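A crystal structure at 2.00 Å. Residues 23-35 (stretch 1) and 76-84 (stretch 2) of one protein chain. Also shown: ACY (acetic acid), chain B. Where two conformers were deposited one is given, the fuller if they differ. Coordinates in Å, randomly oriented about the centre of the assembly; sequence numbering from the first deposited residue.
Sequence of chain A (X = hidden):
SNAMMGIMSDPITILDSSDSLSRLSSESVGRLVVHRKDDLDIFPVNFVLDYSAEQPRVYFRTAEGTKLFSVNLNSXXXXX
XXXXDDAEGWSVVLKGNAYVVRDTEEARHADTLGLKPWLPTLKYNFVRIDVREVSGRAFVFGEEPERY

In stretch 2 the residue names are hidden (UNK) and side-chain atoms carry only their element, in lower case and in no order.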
ATOM      1  N   ARG A  23     -10.753   8.816   9.725  1.00 25.66           N
ATOM      2  CA  ARG A  23     -10.992   7.630   8.895  1.00 27.12           C
ATOM      3  C   ARG A  23      -9.837   6.637   9.063  1.00 28.26           C
ATOM      4  O   ARG A  23     -10.028   5.404   9.152  1.00 29.79           O
ATOM      5  CB  ARG A  23     -11.097   8.007   7.429  1.00 26.46           C
ATOM      6  CG  ARG A  23     -12.411   8.771   7.047  1.00 26.00           C
ATOM      7  CD  ARG A  23     -12.426   9.004   5.589  1.00 27.44           C
ATOM      8  NE  ARG A  23     -13.273  10.145   5.208  1.00 22.15           N
ATOM      9  CZ  ARG A  23     -13.939  10.222   4.067  1.00 25.20           C
ATOM     10  NH1 ARG A  23     -13.964   9.188   3.235  1.00 24.69           N
ATOM     11  NH2 ARG A  23     -14.614  11.344   3.771  1.00 19.81           N
ATOM     12  N   LEU A  24      -8.635   7.152   9.129  1.00 28.84           N
ATOM     13  CA  LEU A  24      -7.484   6.245   9.369  1.00 30.19           C
ATOM     14  C   LEU A  24      -7.647   5.485  10.708  1.00 29.95           C
ATOM     15  O   LEU A  24      -7.408   4.256  10.774  1.00 30.68           O
ATOM     16  CB  LEU A  24      -6.188   7.080   9.335  1.00 29.77           C
ATOM     17  CG  LEU A  24      -4.859   6.336   9.583  1.00 36.31           C
ATOM     18  CD1 LEU A  24      -3.799   6.707   8.531  1.00 37.16           C
ATOM     19  CD2 LEU A  24      -4.390   6.720  10.937  1.00 34.09           C
ATOM     20  N   SER A  25      -8.065   6.232  11.735  0.60 29.75           N
ATOM     21  CA  SER A  25      -8.388   5.757  13.084  0.60 29.50           C
ATOM     22  C   SER A  25      -9.468   4.666  13.164  0.60 30.19           C
ATOM     23  O   SER A  25      -9.521   3.918  14.153  0.60 30.07           O
ATOM     24  CB  SER A  25      -8.882   6.936  13.929  0.60 30.01           C
ATOM     25  OG  SER A  25     -10.292   7.064  13.812  0.60 27.65           O
ATOM     26  N   SER A  26     -10.331   4.583  12.140  1.00 29.77           N
ATOM     27  CA  SER A  26     -11.398   3.619  12.117  1.00 28.29           C
ATOM     28  C   SER A  26     -10.916   2.255  11.607  1.00 29.08           C
ATOM     29  O   SER A  26     -11.665   1.322  11.628  1.00 27.97           O
ATOM     30  CB  SER A  26     -12.547   4.073  11.230  1.00 27.55           C
ATOM     31  OG  SER A  26     -12.154   4.049   9.865  1.00 28.20           O
ATOM     32  N   GLU A  27      -9.702   2.151  11.094  1.00 28.43           N
ATOM     33  CA  GLU A  27      -9.222   0.870  10.606  1.00 29.13           C
ATOM     34  C   GLU A  27      -8.162   0.408  11.621  1.00 29.08           C
ATOM     35  O   GLU A  27      -7.617   1.210  12.366  1.00 27.36           O
ATOM     36  CB  GLU A  27      -8.527   1.083   9.260  1.00 28.84           C
ATOM     37  CG  GLU A  27      -9.495   1.534   8.144  1.00 32.15           C
ATOM     38  CD  GLU A  27     -10.291   0.371   7.626  1.00 37.53           C
ATOM     39  OE1 GLU A  27      -9.725  -0.761   7.602  1.00 42.23           O
ATOM     40  OE2 GLU A  27     -11.458   0.555   7.260  1.00 40.75           O
ATOM     41  N   SER A  28      -7.875  -0.886  11.653  1.00 28.88           N
ATOM     42  CA  SER A  28      -6.789  -1.361  12.514  1.00 29.92           C
ATOM     43  C   SER A  28      -5.639  -1.997  11.730  1.00 30.35           C
ATOM     44  O   SER A  28      -4.619  -2.337  12.332  1.00 30.56           O
ATOM     45  CB  SER A  28      -7.323  -2.373  13.551  1.00 30.81           C
ATOM     46  OG  SER A  28      -7.832  -3.491  12.861  1.00 32.19           O
ATOM     47  N   VAL A  29      -5.798  -2.130  10.416  1.00 29.81           N
ATOM     48  CA  VAL A  29      -4.729  -2.613   9.527  1.00 31.05           C
ATOM     49  C   VAL A  29      -4.320  -1.529   8.554  1.00 30.67           C
ATOM     50  O   VAL A  29      -5.174  -0.941   7.900  1.00 30.12           O
ATOM     51  CB  VAL A  29      -5.152  -3.877   8.728  1.00 31.66           C
ATOM     52  CG1 VAL A  29      -4.046  -4.354   7.789  1.00 32.53           C
ATOM     53  CG2 VAL A  29      -5.520  -4.985   9.703  1.00 31.74           C
ATOM     54  N   GLY A  30      -3.007  -1.277   8.463  1.00 27.40           N
ATOM     55  CA  GLY A  30      -2.465  -0.309   7.478  1.00 27.73           C
ATOM     56  C   GLY A  30      -1.225  -0.859   6.796  1.00 28.60           C
ATOM     57  O   GLY A  30      -0.742  -1.959   7.151  1.00 27.23           O
ATOM     58  N   ARG A  31      -0.685  -0.127   5.835  1.00 26.68           N
ATOM     59  CA  ARG A  31       0.463  -0.605   5.076  1.00 25.64           C
ATOM     60  C   ARG A  31       1.622   0.325   5.242  1.00 26.69           C
ATOM     61  O   ARG A  31       1.492   1.542   5.065  1.00 26.68           O
ATOM     62  CB  ARG A  31       0.087  -0.633   3.586  1.00 28.26           C
ATOM     63  CG  ARG A  31      -1.079  -1.621   3.379  1.00 29.87           C
ATOM     64  CD  ARG A  31      -1.859  -1.416   2.172  1.00 33.34           C
ATOM     65  NE  ARG A  31      -3.003  -2.300   2.330  1.00 33.93           N
ATOM     66  CZ  ARG A  31      -4.166  -1.872   2.776  1.00 43.64           C
ATOM     67  NH1 ARG A  31      -4.366  -0.542   2.979  1.00 34.89           N
ATOM     68  NH2 ARG A  31      -5.138  -2.755   2.932  1.00 41.67           N
ATOM     69  N   LEU A  32       2.784  -0.242   5.562  1.00 28.13           N
ATOM     70  CA  LEU A  32       3.954   0.564   5.678  1.00 28.58           C
ATOM     71  C   LEU A  32       4.749   0.478   4.379  1.00 29.48           C
ATOM     72  O   LEU A  32       5.062  -0.621   3.903  1.00 27.77           O
ATOM     73  CB  LEU A  32       4.804   0.056   6.848  1.00 29.51           C
ATOM     74  CG  LEU A  32       5.959   0.982   7.210  1.00 31.54           C
ATOM     75  CD1 LEU A  32       5.538   2.238   7.983  1.00 29.17           C
ATOM     76  CD2 LEU A  32       6.964   0.188   8.022  1.00 33.59           C
ATOM     77  N   VAL A  33       5.153   1.640   3.835  1.00 27.82           N
ATOM     78  CA  VAL A  33       5.991   1.571   2.688  1.00 29.42           C
ATOM     79  C   VAL A  33       7.380   1.984   3.104  1.00 29.52           C
ATOM     80  O   VAL A  33       7.578   3.107   3.614  1.00 28.82           O
ATOM     81  CB  VAL A  33       5.493   2.508   1.553  1.00 29.42           C
ATOM     82  CG1 VAL A  33       6.406   2.396   0.371  1.00 30.84           C
ATOM     83  CG2 VAL A  33       4.037   2.125   1.172  1.00 30.30           C
ATOM     84  N   VAL A  34       8.332   1.108   2.814  1.00 29.18           N
ATOM     85  CA  VAL A  34       9.702   1.325   3.217  1.00 31.36           C
ATOM     86  C   VAL A  34      10.616   1.280   2.033  1.00 32.99           C
ATOM     87  O   VAL A  34      10.237   0.824   0.937  1.00 32.81           O
ATOM     88  CB  VAL A  34      10.195   0.247   4.214  1.00 29.87           C
ATOM     89  CG1 VAL A  34       9.313   0.235   5.459  1.00 31.51           C
ATOM     90  CG2 VAL A  34      10.174  -1.134   3.550  1.00 28.30           C
ATOM     91  N   HIS A  35      11.808   1.808   2.248  1.00 34.96           N
ATOM     92  CA  HIS A  35      12.798   1.788   1.218  1.00 38.31           C
ATOM     93  C   HIS A  35      14.173   1.821   1.714  1.00 39.66           C
ATOM     94  O   HIS A  35      14.467   2.473   2.729  1.00 39.33           O
ATOM     95  CB  HIS A  35      12.597   2.900   0.172  1.00 38.64           C
ATOM     96  CG  HIS A  35      12.844   4.294   0.659  1.00 40.00           C
ATOM     97  ND1 HIS A  35      11.972   4.950   1.505  1.00 43.15           N
ATOM     98  CD2 HIS A  35      13.791   5.194   0.330  1.00 41.29           C
ATOM     99  CE1 HIS A  35      12.398   6.181   1.710  1.00 40.92           C
ATOM    100  NE2 HIS A  35      13.515   6.344   1.031  1.00 41.74           N
ATOM    101  N   UNK A  76      12.505   7.118   6.840  1.00 28.68           N
ATOM    102  CA  UNK A  76      11.467   7.823   6.093  1.00 28.42           C
ATOM    103  C   UNK A  76      10.540   6.796   5.424  1.00 28.41           C
ATOM    104  O   UNK A  76      10.994   5.914   4.660  1.00 25.85           O
ATOM    105  c   UNK A  76      12.147   8.741   5.015  1.00 30.27           C
ATOM    106  o   UNK A  76      10.136  10.070   4.667  1.00 34.72           O
ATOM    107  o   UNK A  76      11.443   9.665   2.954  1.00 41.99           O
ATOM    108  c   UNK A  76      11.153   9.533   4.165  1.00 35.16           C
ATOM    109  N   UNK A  77       9.251   6.901   5.749  1.00 26.45           N
ATOM    110  CA  UNK A  77       8.259   5.884   5.374  1.00 27.77           C
ATOM    111  C   UNK A  77       6.978   6.558   4.912  1.00 28.94           C
ATOM    112  O   UNK A  77       6.763   7.774   5.140  1.00 29.27           O
ATOM    113  c   UNK A  77       7.298   5.648   7.815  1.00 25.36           C
ATOM    114  c   UNK A  77       9.079   4.036   6.991  1.00 26.30           C
ATOM    115  c   UNK A  77       7.881   4.906   6.568  1.00 28.64           C
ATOM    116  N   UNK A  78       6.098   5.774   4.287  1.00 29.26           N
ATOM    117  CA  UNK A  78       4.723   6.179   4.179  1.00 27.21           C
ATOM    118  C   UNK A  78       3.911   5.170   4.919  1.00 28.52           C
ATOM    119  O   UNK A  78       4.324   4.012   5.035  1.00 28.71           O
ATOM    120  c   UNK A  78       5.011   8.300   1.871  1.00 31.92           C
ATOM    121  c   UNK A  78       4.196   6.410   0.289  1.00 28.12           C
ATOM    122  c   UNK A  78       4.228   6.076   2.710  1.00 27.74           C
ATOM    123  c   UNK A  78       4.948   6.764   1.606  1.00 29.43           C
ATOM    124  N   UNK A  79       2.751   5.583   5.381  1.00 27.74           N
ATOM    125  CA  UNK A  79       1.787   4.683   5.995  1.00 29.58           C
ATOM    126  C   UNK A  79       0.431   4.957   5.384  1.00 29.38           C
ATOM    127  O   UNK A  79      -0.031   6.134   5.329  1.00 30.62           O
ATOM    128  c   UNK A  79       1.588   2.509   8.446  1.00 31.97           C
ATOM    129  c   UNK A  79       0.868   1.484   9.081  1.00 30.87           C
ATOM    130  c   UNK A  79      -0.420   1.700   9.480  1.00 31.10           C
ATOM    131  c   UNK A  79       1.775   4.847   7.536  1.00 29.68           C
ATOM    132  c   UNK A  79       1.011   3.750   8.250  1.00 30.31           C
ATOM    133  c   UNK A  79      -1.010   2.917   9.288  1.00 27.78           C
ATOM    134  c   UNK A  79      -0.299   3.939   8.673  1.00 29.91           C
ATOM    135  N   UNK A  80      -0.234   3.899   4.927  1.00 29.49           N
ATOM    136  CA  UNK A  80      -1.428   4.038   4.165  1.00 28.74           C
ATOM    137  C   UNK A  80      -2.550   3.145   4.682  1.00 32.60           C
ATOM    138  O   UNK A  80      -2.349   1.972   5.044  1.00 31.66           O
ATOM    139  o   UNK A  80      -4.078   3.141   0.432  1.00 30.26           O
ATOM    140  c   UNK A  80      -3.250   2.967   1.361  1.00 30.29           C
ATOM    141  o   UNK A  80      -3.011   1.826   1.902  1.00 29.03           O
ATOM    142  c   UNK A  80      -1.171   3.763   2.638  1.00 26.86           C
ATOM    143  c   UNK A  80      -2.352   4.143   1.715  1.00 28.67           C
ATOM    144  N   UNK A  81      -3.741   3.728   4.686  1.00 34.72           N
ATOM    145  CA  UNK A  81      -4.991   3.014   4.944  1.00 38.86           C
ATOM    146  C   UNK A  81      -5.935   3.352   3.782  1.00 39.13           C
ATOM    147  O   UNK A  81      -5.898   4.473   3.228  1.00 36.08           O
ATOM    148  c   UNK A  81      -4.563   3.075   7.462  1.00 40.34           C
ATOM    149  c   UNK A  81      -6.885   2.876   6.596  1.00 46.44           C
ATOM    150  c   UNK A  81      -5.531   3.449   6.341  1.00 41.24           C
ATOM    151  N   UNK A  82      -6.760   2.395   3.322  1.00 39.35           N
ATOM    152  CA  UNK A  82      -7.793   2.686   2.336  1.00 38.72           C
ATOM    153  C   UNK A  82      -9.076   1.866   2.528  1.00 41.34           C
ATOM    154  O   UNK A  82      -9.127   1.038   3.460  1.00 40.96           O
ATOM    155  o   UNK A  82      -5.585   1.209   0.186  1.00 30.97           O
ATOM    156  c   UNK A  82      -6.802   1.322   0.263  1.00 40.69           C
ATOM    157  c   UNK A  82      -7.354   2.705   0.817  1.00 39.08           C
ATOM    158  o   UNK A  82      -7.568   0.447  -0.254  1.00 43.69           O
ATOM    159  N   UNK A  83     -10.063   2.192   1.675  1.00 43.44           N
ATOM    160  CA  UNK A  83     -11.362   1.471   1.455  1.00 45.11           C
ATOM    161  C   UNK A  83     -12.013   1.854   0.157  1.00 47.82           C
ATOM    162  O   UNK A  83     -12.420   3.013  -0.073  1.00 47.70           O
ATOM    163  n   UNK A  83     -12.158  -3.338   4.421  1.00 41.25           N
ATOM    164  c   UNK A  83     -12.336   1.671   2.592  1.00 45.70           C
ATOM    165  c   UNK A  83     -12.048  -0.534   3.814  1.00 45.42           C
ATOM    166  n   UNK A  83     -11.688  -2.852   6.645  1.00 42.71           N
ATOM    167  n   UNK A  83     -11.832  -1.144   5.125  1.00 42.85           N
ATOM    168  c   UNK A  83     -11.884  -2.444   5.389  1.00 43.68           C
ATOM    169  c   UNK A  83     -11.903   1.004   3.873  1.00 42.09           C
ATOM    170  N   UNK A  84     -12.183   0.845  -0.686  1.00 49.67           N
ATOM    171  CA  UNK A  84     -12.409   1.078  -2.069  1.00 52.54           C
ATOM    172  C   UNK A  84     -13.450   0.067  -2.573  1.00 54.43           C
ATOM    173  O   UNK A  84     -13.905  -0.801  -1.798  1.00 55.43           O
ATOM    174  c   UNK A  84     -11.041   2.105  -6.444  1.00 55.99           C
ATOM    175  c   UNK A  84     -10.484   3.152  -3.918  1.00 53.22           C
ATOM    176  c   UNK A  84     -11.047   0.986  -2.776  1.00 53.59           C
ATOM    177  c   UNK A  84     -10.359   3.949  -5.072  1.00 55.41           C
ATOM    178  c   UNK A  84     -10.917   1.849  -4.016  1.00 53.04           C
ATOM    179  c   UNK A  84     -11.183   1.326  -5.281  1.00 54.92           C
ATOM    180  c   UNK A  84     -10.619   3.419  -6.332  1.00 55.42           C
TER
HETATM  181  C   ACY B 201      -7.206  -1.166   5.254  1.00 47.79           C
HETATM  182  O   ACY B 201      -6.362  -0.334   5.657  1.00 44.92           O
HETATM  183  OXT ACY B 201      -7.895  -1.885   6.021  1.00 47.67           O
HETATM  184  CH3 ACY B 201      -7.428  -1.309   3.756  1.00 46.44           C
HETATM  185  O   HOH W   1      11.797   3.413   4.683  1.00 25.59           O

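Position 76 opens the second strand with four side-chain atoms, two carbons of which the second carries two oxygens. This is a short carboxylate, Asp76. Its backbone O lies 3.3 Å from His35 CE1, and a water links the strands here, accepting from His35 N at 2.9 Å and donating to Asp76 O at 2.6 Å.

Position 77 carries three carbons, one bearing the other two. A fork at the first side-chain carbon with no heteroatom gives valine, and the CB of Val77 packs 3.8 Å from Leu32 CD1, while its CG1 is 4.1 Å from Val34 CG1.

At position 78 there are four carbons, forked at the second. The fork could by count alone suit Leu or Asn, but all four atoms are carbon, so the residue is Leu78. It is directly paired with Val33: Val33 N donates to Leu78 O at 2.8 Å and Leu78 N to Val33 O at 3.1 Å, and their CB atoms lie 4.0 Å apart on the same face of the sheet.

Position 79 shows one carbon followed by a six-carbon ring with no oxygen attached, hence Phe79. Its ring reaches across Gly30, with Phe79 CZ 3.5 Å from Gly30 CA. A CB on Gly30 would fall 2.3 Å from that CZ, so the ring occupies room left by the absent side chain. Leu32 CD1, 4.0 Å from Phe79 CD1, and Leu24 CD1, 4.5 Å from Phe79 CD2, meet the ring at its edge.

Position 80 has three carbons in a row, the third carrying two oxygens, which identifies Glu80. Its OE1 accepts from Arg31 NH1 at 2.9 Å in a salt bridge near the guanidinium plane. The same two residues are joined through their backbones, Arg31 N to Glu80 O at 2.8 Å and Glu80 N to Arg31 O at 2.9 Å.

Position 81 again has one carbon bearing two, so Val81. Its CG1 lies 3.3 Å from Glu27 CG and its CG2 3.9 Å from Leu24 CD1.

Position 82 has two carbons, the second with two oxygens: Asp82. Its OD2, 3.5 Å from Arg31 NH1, lies well out of the guanidinium plane, making a salt bridge by charge alone.

Position 83 has three carbons, a nitrogen, then a carbon carrying two more nitrogens, the guanidinium of Arg83. Arg83 NE donates to Glu27 OE2 at 2.8 Å, almost linearly, and Arg83 NH2 to Glu27 OE1 at 3.0 Å in a weak bond, together forming a salt bridge.

Position 84, one carbon and a six-carbon ring, is Phe84, which makes no contact with stretch 1.

The contact is an antiparallel strand pair, burying 862 Å² in all. Backbone hydrogen bonds fix the register, Leu32 and Phe79 pack on one face, and Arg31 and Glu80 pair on the other. Beyond the ladder, Glu27 and Arg83 add a second charged tie, beside an acetic acid molecule.

Stretch 2 (76-84) DVLFEVDRF
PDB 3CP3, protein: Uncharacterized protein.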